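Local coordinates for protein 47 KDA membrane antigen (Treponema pallidum, PDB 1O75) that binds penicillin and has zinc-stimulated carboxypeptidase activity on synthetic depsipeptides; as a possible D,D-carboxypeptidase it may thereby decrease peptidoglycan cross-linking, at residues D19-A22 / G23-Q27; E96-P99 / S100-K103; E165-G168 / I169-K173; S244-E247 / F248-V252. The protein carries 2 engineered substitutions. All blocks are in the same frame, centred on the assembly; numbering follows the deposited sequence.

Interaction 1 (D19-A22 / G23-Q27); sequences DYWA and GELGQ
The indole of W21 packs against the aliphatic start of E24, with W21 CE3 3.4 Å from E24 CB. E24 CG also lies 3.9 Å from Y20 CE1, so the carbon chain runs over the angle between the two rings. Y20 CD1 lies over one face of the indole, 3.8 Å above its plane. A bend at the second torsion of E24 (chi2 -56°) turns the carboxylate off the indole to meet K190 and R201. Its OE2 forms a salt bridge with K190 and accepts a hydrogen bond from R201 N. K190 also donates to Y20 O and makes a cation-pi contact with the Y20 ring. This buried side faces strands 143-163 and 255-262.

The residues belong to the last turns of helix 17-25. L25 N donates to W21 O at 2.9 Å, a normal helical bond. The next bond spans five residues: Q27 N reaches A22 O at 2.8 Å and is nearly straight (168°). Together with the positive phi of G26 (62°), it fits a Schellman-type C-cap.

The other side is looser. L25 CG comes only to 4.3 Å from W21 CE3. The Q27 side chain leads away from the helix on the exposed side. On another face, a water links D19 O and G23 N. It lies 2.9 Å from D19 O and accepts from G23 N.

Interaction 2 (E96-P99 / S100-K103); sequences ETDP and SVTK
A type I beta turn runs from D98 to V101 and is reinforced by an Asx turn at its start. It carries the chain round a corner from strand 91-98 to strand 101-114. Both strands pair with strand 69-85. V101 N closes the turn by donating to D98 O at 3.2 Å, almost straight (165°) but from above the carbonyl plane.

The side chain of D98 does the rest. Its CG is anti to the backbone N (chi1 -179°), which swings the carboxylate forward over the turn. There OD1 takes two bonds from one residue. S100 N donates to D98 OD1 at 3.1 Å, and S100 OG donates to the same D98 OD1 at 2.7 Å. Both donors approach from the same face of the carboxylate, tilted well out of its plane. The other oxygen, D98 OD2, lies 3.6 Å from V101 CG2, a plain van der Waals touch. On the far strand, T102 CG2 packs 3.5 Å from P99 O. The P99 side chain touches S387 of the second subunit.

With OD1 held by an amide and a hydroxyl, the D98 carboxylate is restrained in rotation. Two donors on one oxygen probably also favour its ionised form.

Interaction 3 (E165-G168 / I169-K173); sequences ELKG and IAKEK
A170 N donates to L166 O at 3.0 Å with an N-H...O angle of 161°, and the donor lies nearly in line with the L166 carbonyl. This is an i to i+4 bond early in the short surface helix 167-173, which follows strand 143-163. K171 N to K167 O and E172 N to G168 O continue the pattern, both at 3.2 Å.

L166 O is also crowded by carbon. I169 CG2 lies 3.0 Å from L166 O, an unusually tight approach. This methyl stands between the backbone N and the carbonyl carbon, while CG1 is anti to N (chi1 -178°). The same methyl lies 4.1 Å from L166 CD2. The two side chains run side by side, and both rest on M192 of strand 190-194. A170 touches M192 too, so this face of the helix rests on strand 190-194.

K167 and K171 form a more polar pair. They run alongside each other as extended chains. Their ammonium groups are 5.0 Å apart between NZ atoms, but K167 NZ has a salt bridge to E178 that should ease the repulsion. K167 CE lies 4.0 Å from both CE and NZ of K171.

Interaction 4 (S244-E247 / F248-V252); sequences SHRE and FIDYV
F248 N donates to S244 O at 3.1 Å, the first backbone bond of helix 245-252. I249 N to H245 O, D250 N to R246 O and Y251 N to E247 O follow in the same i to i+4 pattern.

The helix start is closed by a capping box. S244 is the N-cap: its OG accepts from E247 N at 3.0 Å. In return, E247 OE1 accepts from S244 N at 3.0 Å and 165°, on the anti side of the carboxylate and slightly out of its plane. The first torsion of E247 (chi1 -71°) sets CG beside the backbone N and turns the chain back toward S244; the extended remainder then reaches S244 N. The other oxygen, OE2, forms a salt bridge with R237.

The van der Waals contact is between H245 and I249, which lie side by side. H245 CG is anti to the backbone N (chi1 -170°), and the imidazole comes alongside the isoleucine, with H245 CD2 3.8 Å from I249 CG1. I249 also packs on F111 of strand 101-114. The side chain of F248 touches P292 and lies about 6 Å from a bound 2,3-di-O-sulfo-glucose.

Among the charged groups, R246 and D250 run side by side, but R246 NE is 6.0 Å from D250 OD2 and they form no salt bridge. R246 pairs instead with E116. The ring nitrogens of H245 are both taken: NE2 bonds T288 O, and ND1 bonds E242 of the second subunit.

The two reciprocal bonds tie S244 and E247 to each other's backbone N-H. The E247 carboxylate lies at the helix N terminus, where its negative charge is probably favourable.

From the N terminus the four contacts come in series, and none encloses or crosses another. Each is local and closes no long loop. Interaction 1 ends helix 17-25, just after strand 8-16. Interaction 2 turns the chain between strands 91-98 and 101-114. Interaction 3 forms the helix that follows strand 143-163. Its nearest atoms are about 7 Å from interaction 1, and both touch strand 190-194, through M192 and K190 respectively. Interaction 4 belongs to the Tp47 domain C region, the other three to domain a. Its helix packs on strand 101-114, the strand that begins in interaction 2, although their centres are 37 Å apart.

Interaction 1 (D19-A22 / G23-Q27)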
loop_
_atom_site.group_PDB
_atom_site.type_symbol
_atom_site.label_atom_id
_atom_site.label_comp_id
_atom_site.label_asym_id
_atom_site.label_seq_id
_atom_site.Cartn_x
_atom_site.Cartn_y
_atom_site.Cartn_z
ATOM N N ASP B 19 -26.804 9.112 19.479
ATOM C CA ASP B 19 -28.174 8.728 19.108
ATOM C C ASP B 19 -28.190 7.311 18.541
ATOM O O ASP B 19 -29.139 6.540 18.754
ATOM C CB ASP B 19 -28.759 9.599 17.979
ATOM C CG ASP B 19 -28.999 11.050 18.371
ATOM O OD1 ASP B 19 -29.427 11.315 19.516
ATOM O OD2 ASP B 19 -28.781 11.921 17.476
ATOM N N TYR B 20 -27.175 6.986 17.750
ATOM C CA TYR B 20 -27.128 5.668 17.115
ATOM C C TYR B 20 -26.823 4.540 18.108
ATOM O O TYR B 20 -27.491 3.515 18.128
ATOM C CB TYR B 20 -26.051 5.649 16.004
ATOM C CG TYR B 20 -25.994 4.353 15.225
ATOM C CD1 TYR B 20 -25.310 3.232 15.723
ATOM C CD2 TYR B 20 -26.709 4.206 14.042
ATOM C CE1 TYR B 20 -25.359 2.015 15.064
ATOM C CE2 TYR B 20 -26.766 2.982 13.380
ATOM C CZ TYR B 20 -26.094 1.897 13.896
ATOM O OH TYR B 20 -26.165 0.691 13.249
ATOM N N TRP B 21 -25.815 4.748 18.936
ATOM C CA TRP B 21 -25.387 3.690 19.836
ATOM C C TRP B 21 -26.220 3.516 21.101
ATOM O O TRP B 21 -26.178 2.464 21.719
ATOM C CB TRP B 21 -23.894 3.877 20.169
ATOM C CG TRP B 21 -22.983 3.484 19.017
ATOM C CD1 TRP B 21 -22.266 4.331 18.188
ATOM C CD2 TRP B 21 -22.769 2.154 18.509
ATOM N NE1 TRP B 21 -21.640 3.598 17.193
ATOM C CE2 TRP B 21 -21.929 2.266 17.367
ATOM C CE3 TRP B 21 -23.201 0.877 18.908
ATOM C CZ2 TRP B 21 -21.524 1.159 16.628
ATOM C CZ3 TRP B 21 -22.785 -0.235 18.159
ATOM C CH2 TRP B 21 -21.959 -0.079 17.038
ATOM N N ALA B 22 -26.980 4.535 21.482
ATOM C CA ALA B 22 -27.814 4.434 22.690
ATOM C C ALA B 22 -28.641 3.145 22.684
ATOM O O ALA B 22 -28.605 2.359 23.634
ATOM C CB ALA B 22 -28.743 5.636 22.788
ATOM N N GLY B 23 -29.396 2.935 21.616
ATOM C CA GLY B 23 -30.217 1.742 21.536
ATOM C C GLY B 23 -29.443 0.439 21.382
ATOM O O GLY B 23 -29.927 -0.613 21.806
ATOM N N GLU B 24 -28.259 0.499 20.763
ATOM C CA GLU B 24 -27.448 -0.697 20.536
ATOM C C GLU B 24 -26.830 -1.199 21.821
ATOM O O GLU B 24 -26.597 -2.387 21.961
ATOM C CB GLU B 24 -26.283 -0.412 19.571
ATOM C CG GLU B 24 -26.689 0.099 18.181
ATOM C CD GLU B 24 -27.656 -0.839 17.483
ATOM O OE1 GLU B 24 -27.516 -2.076 17.635
ATOM O OE2 GLU B 24 -28.563 -0.341 16.781
ATOM N N LEU B 25 -26.508 -0.285 22.730
ATOM C CA LEU B 25 -25.873 -0.670 23.982
ATOM C C LEU B 25 -26.858 -0.655 25.169
ATOM O O LEU B 25 -26.461 -0.898 26.310
ATOM C CB LEU B 25 -24.686 0.259 24.268
ATOM C CG LEU B 25 -23.651 0.379 23.119
ATOM C CD1 LEU B 25 -22.636 1.446 23.455
ATOM C CD2 LEU B 25 -22.957 -0.967 22.912
ATOM N N GLY B 26 -28.131 -0.386 24.883
ATOM C CA GLY B 26 -29.126 -0.321 25.941
ATOM C C GLY B 26 -28.801 0.789 26.929
ATOM O O GLY B 26 -28.903 0.595 28.134
ATOM N N GLN B 27 -28.408 1.957 26.430
ATOM C CA GLN B 27 -28.065 3.088 27.291
ATOM C C GLN B 27 -28.908 4.287 26.853
ATOM O O GLN B 27 -29.936 4.116 26.195
ATOM C CB GLN B 27 -26.579 3.428 27.145
ATOM C CG GLN B 27 -25.612 2.344 27.617
ATOM C CD GLN B 27 -25.665 2.138 29.115
ATOM O OE1 GLN B 27 -26.057 3.045 29.863
ATOM N NE2 GLN B 27 -25.252 0.946 29.570
HETATM O O HOH W 1 -30.278 3.903 19.048
#

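Interaction 2 (E96-P99 / S100-K103)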
loop_
_atom_site.group_PDB
_atom_site.type_symbol
_atom_site.label_atom_id
_atom_site.label_comp_id
_atom_site.label_asym_id
_atom_site.label_seq_id
_atom_site.Cartn_x
_atom_site.Cartn_y
_atom_site.Cartn_z
ATOM N N GLU B 96 0.891 28.293 2.564
ATOM C CA GLU B 96 1.262 29.317 3.529
ATOM C C GLU B 96 -0.124 29.826 3.924
ATOM O O GLU B 96 -0.983 30.065 3.057
ATOM C CB GLU B 96 2.089 30.418 2.877
ATOM C CG GLU B 96 2.772 31.320 3.881
ATOM C CD GLU B 96 3.595 32.414 3.222
ATOM O OE1 GLU B 96 4.377 32.090 2.295
ATOM O OE2 GLU B 96 3.462 33.592 3.638
ATOM N N THR B 97 -0.384 29.944 5.221
ATOM C CA THR B 97 -1.707 30.389 5.642
ATOM C C THR B 97 -1.640 31.474 6.700
ATOM O O THR B 97 -0.600 31.749 7.246
ATOM C CB THR B 97 -2.507 29.243 6.267
ATOM O OG1 THR B 97 -1.948 28.948 7.557
ATOM C CG2 THR B 97 -2.436 27.993 5.385
ATOM N N ASP B 98 -2.792 32.057 6.989
ATOM C CA ASP B 98 -2.894 33.084 8.026
ATOM C C ASP B 98 -3.728 32.408 9.112
ATOM O O ASP B 98 -4.939 32.263 8.963
ATOM C CB ASP B 98 -3.643 34.301 7.475
ATOM C CG ASP B 98 -3.760 35.434 8.494
ATOM O OD1 ASP B 98 -3.503 35.188 9.698
ATOM O OD2 ASP B 98 -4.119 36.564 8.079
ATOM N N PRO B 99 -3.095 31.974 10.210
ATOM C CA PRO B 99 -3.859 31.311 11.274
ATOM C C PRO B 99 -4.988 32.131 11.911
ATOM O O PRO B 99 -5.919 31.559 12.483
ATOM C CB PRO B 99 -2.788 30.944 12.297
ATOM C CG PRO B 99 -1.540 30.827 11.473
ATOM C CD PRO B 99 -1.657 31.991 10.530
ATOM N N SER B 100 -4.928 33.458 11.802
ATOM C CA SER B 100 -5.950 34.304 12.421
ATOM C C SER B 100 -7.245 34.405 11.626
ATOM O O SER B 100 -8.251 34.918 12.122
ATOM C CB SER B 100 -5.394 35.716 12.667
ATOM O OG SER B 100 -5.162 36.401 11.446
ATOM N N VAL B 101 -7.240 33.934 10.386
ATOM C CA VAL B 101 -8.457 34.003 9.598
ATOM C C VAL B 101 -8.915 32.577 9.294
ATOM O O VAL B 101 -8.335 31.893 8.450
ATOM C CB VAL B 101 -8.225 34.793 8.286
ATOM C CG1 VAL B 101 -9.518 34.891 7.495
ATOM C CG2 VAL B 101 -7.704 36.196 8.615
ATOM N N THR B 102 -9.948 32.129 10.000
ATOM C CA THR B 102 -10.451 30.779 9.799
ATOM C C THR B 102 -11.910 30.756 9.378
ATOM O O THR B 102 -12.631 31.744 9.489
ATOM C CB THR B 102 -10.292 29.947 11.071
ATOM O OG1 THR B 102 -11.115 30.499 12.109
ATOM C CG2 THR B 102 -8.835 29.952 11.536
ATOM N N LYS B 103 -12.341 29.615 8.876
ATOM C CA LYS B 103 -13.707 29.449 8.441
ATOM C C LYS B 103 -14.070 27.993 8.717
ATOM O O LYS B 103 -13.220 27.110 8.613
ATOM C CB LYS B 103 -13.808 29.744 6.948
ATOM C CG LYS B 103 -15.225 29.862 6.429
ATOM C CD LYS B 103 -15.897 31.169 6.882
ATOM C CE LYS B 103 -15.276 32.388 6.203
ATOM N NZ LYS B 103 -16.089 33.637 6.390
#

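Interaction 3 (E165-G168 / I169-K173)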
loop_
_atom_site.group_PDB
_atom_site.type_symbol
_atom_site.label_atom_id
_atom_site.label_comp_id
_atom_site.label_asym_id
_atom_site.label_seq_id
_atom_site.Cartn_x
_atom_site.Cartn_y
_atom_site.Cartn_z
ATOM N N GLU B 165 -47.080 9.382 14.303
ATOM C CA GLU B 165 -47.058 10.493 15.252
ATOM C C GLU B 165 -45.702 11.176 15.395
ATOM O O GLU B 165 -45.623 12.315 15.861
ATOM C CB GLU B 165 -47.516 10.028 16.638
ATOM C CG GLU B 165 -46.733 8.844 17.194
ATOM C CD GLU B 165 -47.350 7.509 16.809
ATOM O OE1 GLU B 165 -47.620 7.288 15.609
ATOM O OE2 GLU B 165 -47.568 6.673 17.714
ATOM N N LEU B 166 -44.633 10.486 15.004
ATOM C CA LEU B 166 -43.294 11.057 15.129
ATOM C C LEU B 166 -42.740 11.630 13.830
ATOM O O LEU B 166 -41.748 12.358 13.834
ATOM C CB LEU B 166 -42.333 9.994 15.670
ATOM C CG LEU B 166 -42.634 9.544 17.099
ATOM C CD1 LEU B 166 -41.660 8.459 17.525
ATOM C CD2 LEU B 166 -42.531 10.744 18.027
ATOM N N LYS B 167 -43.392 11.289 12.727
ATOM C CA LYS B 167 -42.986 11.716 11.398
ATOM C C LYS B 167 -42.501 13.158 11.302
ATOM O O LYS B 167 -41.511 13.437 10.629
ATOM C CB LYS B 167 -44.145 11.495 10.429
ATOM C CG LYS B 167 -43.771 11.596 8.970
ATOM C CD LYS B 167 -44.738 10.784 8.122
ATOM C CE LYS B 167 -44.305 10.770 6.674
ATOM N NZ LYS B 167 -45.140 9.842 5.870
ATOM N N GLY B 168 -43.187 14.066 11.991
ATOM C CA GLY B 168 -42.825 15.470 11.927
ATOM C C GLY B 168 -41.536 15.847 12.611
ATOM O O GLY B 168 -40.712 16.573 12.052
ATOM N N ILE B 169 -41.353 15.375 13.833
ATOM C CA ILE B 169 -40.138 15.706 14.560
ATOM C C ILE B 169 -38.945 15.005 13.907
ATOM O O ILE B 169 -37.832 15.526 13.912
ATOM C CB ILE B 169 -40.256 15.309 16.040
ATOM C CG1 ILE B 169 -38.986 15.707 16.783
ATOM C CG2 ILE B 169 -40.531 13.830 16.160
ATOM C CD1 ILE B 169 -39.125 15.645 18.281
ATOM N N ALA B 170 -39.207 13.841 13.324
ATOM C CA ALA B 170 -38.187 13.051 12.646
ATOM C C ALA B 170 -37.567 13.855 11.496
ATOM O O ALA B 170 -36.341 13.960 11.380
ATOM C CB ALA B 170 -38.808 11.767 12.114
ATOM N N LYS B 171 -38.425 14.425 10.656
ATOM C CA LYS B 171 -37.985 15.229 9.520
ATOM C C LYS B 171 -37.256 16.488 9.973
ATOM O O LYS B 171 -36.252 16.886 9.374
ATOM C CB LYS B 171 -39.184 15.624 8.651
ATOM C CG LYS B 171 -39.845 14.453 7.965
ATOM C CD LYS B 171 -40.906 14.893 6.969
ATOM C CE LYS B 171 -41.533 13.677 6.290
ATOM N NZ LYS B 171 -42.465 14.042 5.182
ATOM N N GLU B 172 -37.757 17.107 11.035
ATOM C CA GLU B 172 -37.155 18.333 11.548
ATOM C C GLU B 172 -35.879 18.157 12.366
ATOM O O GLU B 172 -34.936 18.932 12.224
ATOM C CB GLU B 172 -38.167 19.098 12.411
ATOM C CG GLU B 172 -37.494 19.976 13.466
ATOM C CD GLU B 172 -38.472 20.736 14.342
ATOM O OE1 GLU B 172 -39.475 20.132 14.794
ATOM O OE2 GLU B 172 -38.221 21.938 14.592
ATOM N N LYS B 173 -35.859 17.149 13.230
ATOM C CA LYS B 173 -34.725 16.922 14.118
ATOM C C LYS B 173 -33.672 15.908 13.658
ATOM O O LYS B 173 -32.503 16.019 14.022
ATOM C CB LYS B 173 -35.261 16.513 15.492
ATOM C CG LYS B 173 -36.062 17.601 16.197
ATOM C CD LYS B 173 -35.132 18.624 16.848
ATOM C CE LYS B 173 -35.913 19.661 17.643
ATOM N NZ LYS B 173 -35.014 20.580 18.404
#

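Interaction 4 (S244-E247 / F248-V252)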
loop_
_atom_site.group_PDB
_atom_site.type_symbol
_atom_site.label_atom_id
_atom_site.label_comp_id
_atom_site.label_asym_id
_atom_site.label_seq_id
_atom_site.Cartn_x
_atom_site.Cartn_y
_atom_site.Cartn_z
ATOM N N SER B 244 -14.080 -6.127 -7.242
ATOM C CA SER B 244 -13.556 -5.170 -8.208
ATOM C C SER B 244 -13.435 -3.863 -7.414
ATOM O O SER B 244 -14.030 -3.737 -6.335
ATOM C CB SER B 244 -14.559 -4.974 -9.352
ATOM O OG SER B 244 -15.735 -4.298 -8.907
ATOM N N HIS B 245 -12.696 -2.887 -7.942
ATOM C CA HIS B 245 -12.524 -1.599 -7.256
ATOM C C HIS B 245 -13.917 -1.002 -7.069
ATOM O O HIS B 245 -14.252 -0.481 -6.001
ATOM C CB HIS B 245 -11.640 -0.663 -8.113
ATOM C CG HIS B 245 -11.197 0.593 -7.418
ATOM N ND1 HIS B 245 -10.692 1.679 -8.107
ATOM C CD2 HIS B 245 -11.144 0.927 -6.104
ATOM C CE1 HIS B 245 -10.350 2.627 -7.251
ATOM N NE2 HIS B 245 -10.616 2.197 -6.027
ATOM N N ARG B 246 -14.749 -1.112 -8.098
ATOM C CA ARG B 246 -16.095 -0.566 -8.010
ATOM C C ARG B 246 -16.945 -1.236 -6.918
ATOM O O ARG B 246 -17.684 -0.564 -6.200
ATOM C CB ARG B 246 -16.801 -0.681 -9.364
ATOM C CG ARG B 246 -18.284 -0.351 -9.308
ATOM C CD ARG B 246 -18.718 0.382 -10.562
ATOM N NE ARG B 246 -18.095 -0.205 -11.741
ATOM C CZ ARG B 246 -17.930 0.429 -12.899
ATOM N NH1 ARG B 246 -18.350 1.682 -13.042
ATOM N NH2 ARG B 246 -17.315 -0.184 -13.906
ATOM N N GLU B 247 -16.846 -2.550 -6.792
ATOM C CA GLU B 247 -17.631 -3.230 -5.759
ATOM C C GLU B 247 -17.174 -2.820 -4.350
ATOM O O GLU B 247 -17.991 -2.672 -3.452
ATOM C CB GLU B 247 -17.557 -4.756 -5.941
ATOM C CG GLU B 247 -18.358 -5.249 -7.182
ATOM C CD GLU B 247 -18.064 -6.699 -7.528
ATOM O OE1 GLU B 247 -16.930 -7.161 -7.279
ATOM O OE2 GLU B 247 -18.957 -7.382 -8.062
ATOM N N PHE B 248 -15.883 -2.621 -4.155
ATOM C CA PHE B 248 -15.396 -2.215 -2.842
ATOM C C PHE B 248 -15.825 -0.796 -2.542
ATOM O O PHE B 248 -16.266 -0.483 -1.433
ATOM C CB PHE B 248 -13.873 -2.308 -2.764
ATOM C CG PHE B 248 -13.316 -1.815 -1.454
ATOM C CD1 PHE B 248 -13.597 -2.490 -0.260
ATOM C CD2 PHE B 248 -12.537 -0.666 -1.409
ATOM C CE1 PHE B 248 -13.101 -2.021 0.956
ATOM C CE2 PHE B 248 -12.037 -0.187 -0.204
ATOM C CZ PHE B 248 -12.316 -0.861 0.979
ATOM N N ILE B 249 -15.715 0.082 -3.532
ATOM C CA ILE B 249 -16.128 1.456 -3.311
ATOM C C ILE B 249 -17.619 1.552 -2.957
ATOM O O ILE B 249 -18.007 2.327 -2.085
ATOM C CB ILE B 249 -15.786 2.315 -4.556
ATOM C CG1 ILE B 249 -14.270 2.484 -4.625
ATOM C CG2 ILE B 249 -16.460 3.683 -4.479
ATOM C CD1 ILE B 249 -13.680 3.142 -3.396
ATOM N N ASP B 250 -18.460 0.771 -3.632
ATOM C CA ASP B 250 -19.891 0.812 -3.333
ATOM C C ASP B 250 -20.089 0.427 -1.861
ATOM O O ASP B 250 -20.947 0.971 -1.173
ATOM C CB ASP B 250 -20.677 -0.166 -4.218
ATOM C CG ASP B 250 -20.878 0.352 -5.643
ATOM O OD1 ASP B 250 -20.796 1.582 -5.862
ATOM O OD2 ASP B 250 -21.143 -0.467 -6.550
ATOM N N TYR B 251 -19.296 -0.516 -1.383
ATOM C CA TYR B 251 -19.429 -0.918 0.012
ATOM C C TYR B 251 -18.997 0.200 0.984
ATOM O O TYR B 251 -19.771 0.582 1.864
ATOM C CB TYR B 251 -18.619 -2.179 0.296
ATOM C CG TYR B 251 -18.799 -2.678 1.732
ATOM C CD1 TYR B 251 -19.968 -3.341 2.113
ATOM C CD2 TYR B 251 -17.811 -2.465 2.705
ATOM C CE1 TYR B 251 -20.161 -3.793 3.430
ATOM C CE2 TYR B 251 -17.990 -2.907 4.039
ATOM C CZ TYR B 251 -19.169 -3.568 4.388
ATOM O OH TYR B 251 -19.395 -3.956 5.692
ATOM N N VAL B 252 -17.794 0.750 0.836
ATOM C CA VAL B 252 -17.404 1.792 1.789
ATOM C C VAL B 252 -18.298 3.012 1.659
ATOM O O VAL B 252 -18.477 3.751 2.626
ATOM C CB VAL B 252 -15.895 2.216 1.663
ATOM C CG1 VAL B 252 -14.996 1.064 2.070
ATOM C CG2 VAL B 252 -15.568 2.670 0.207
#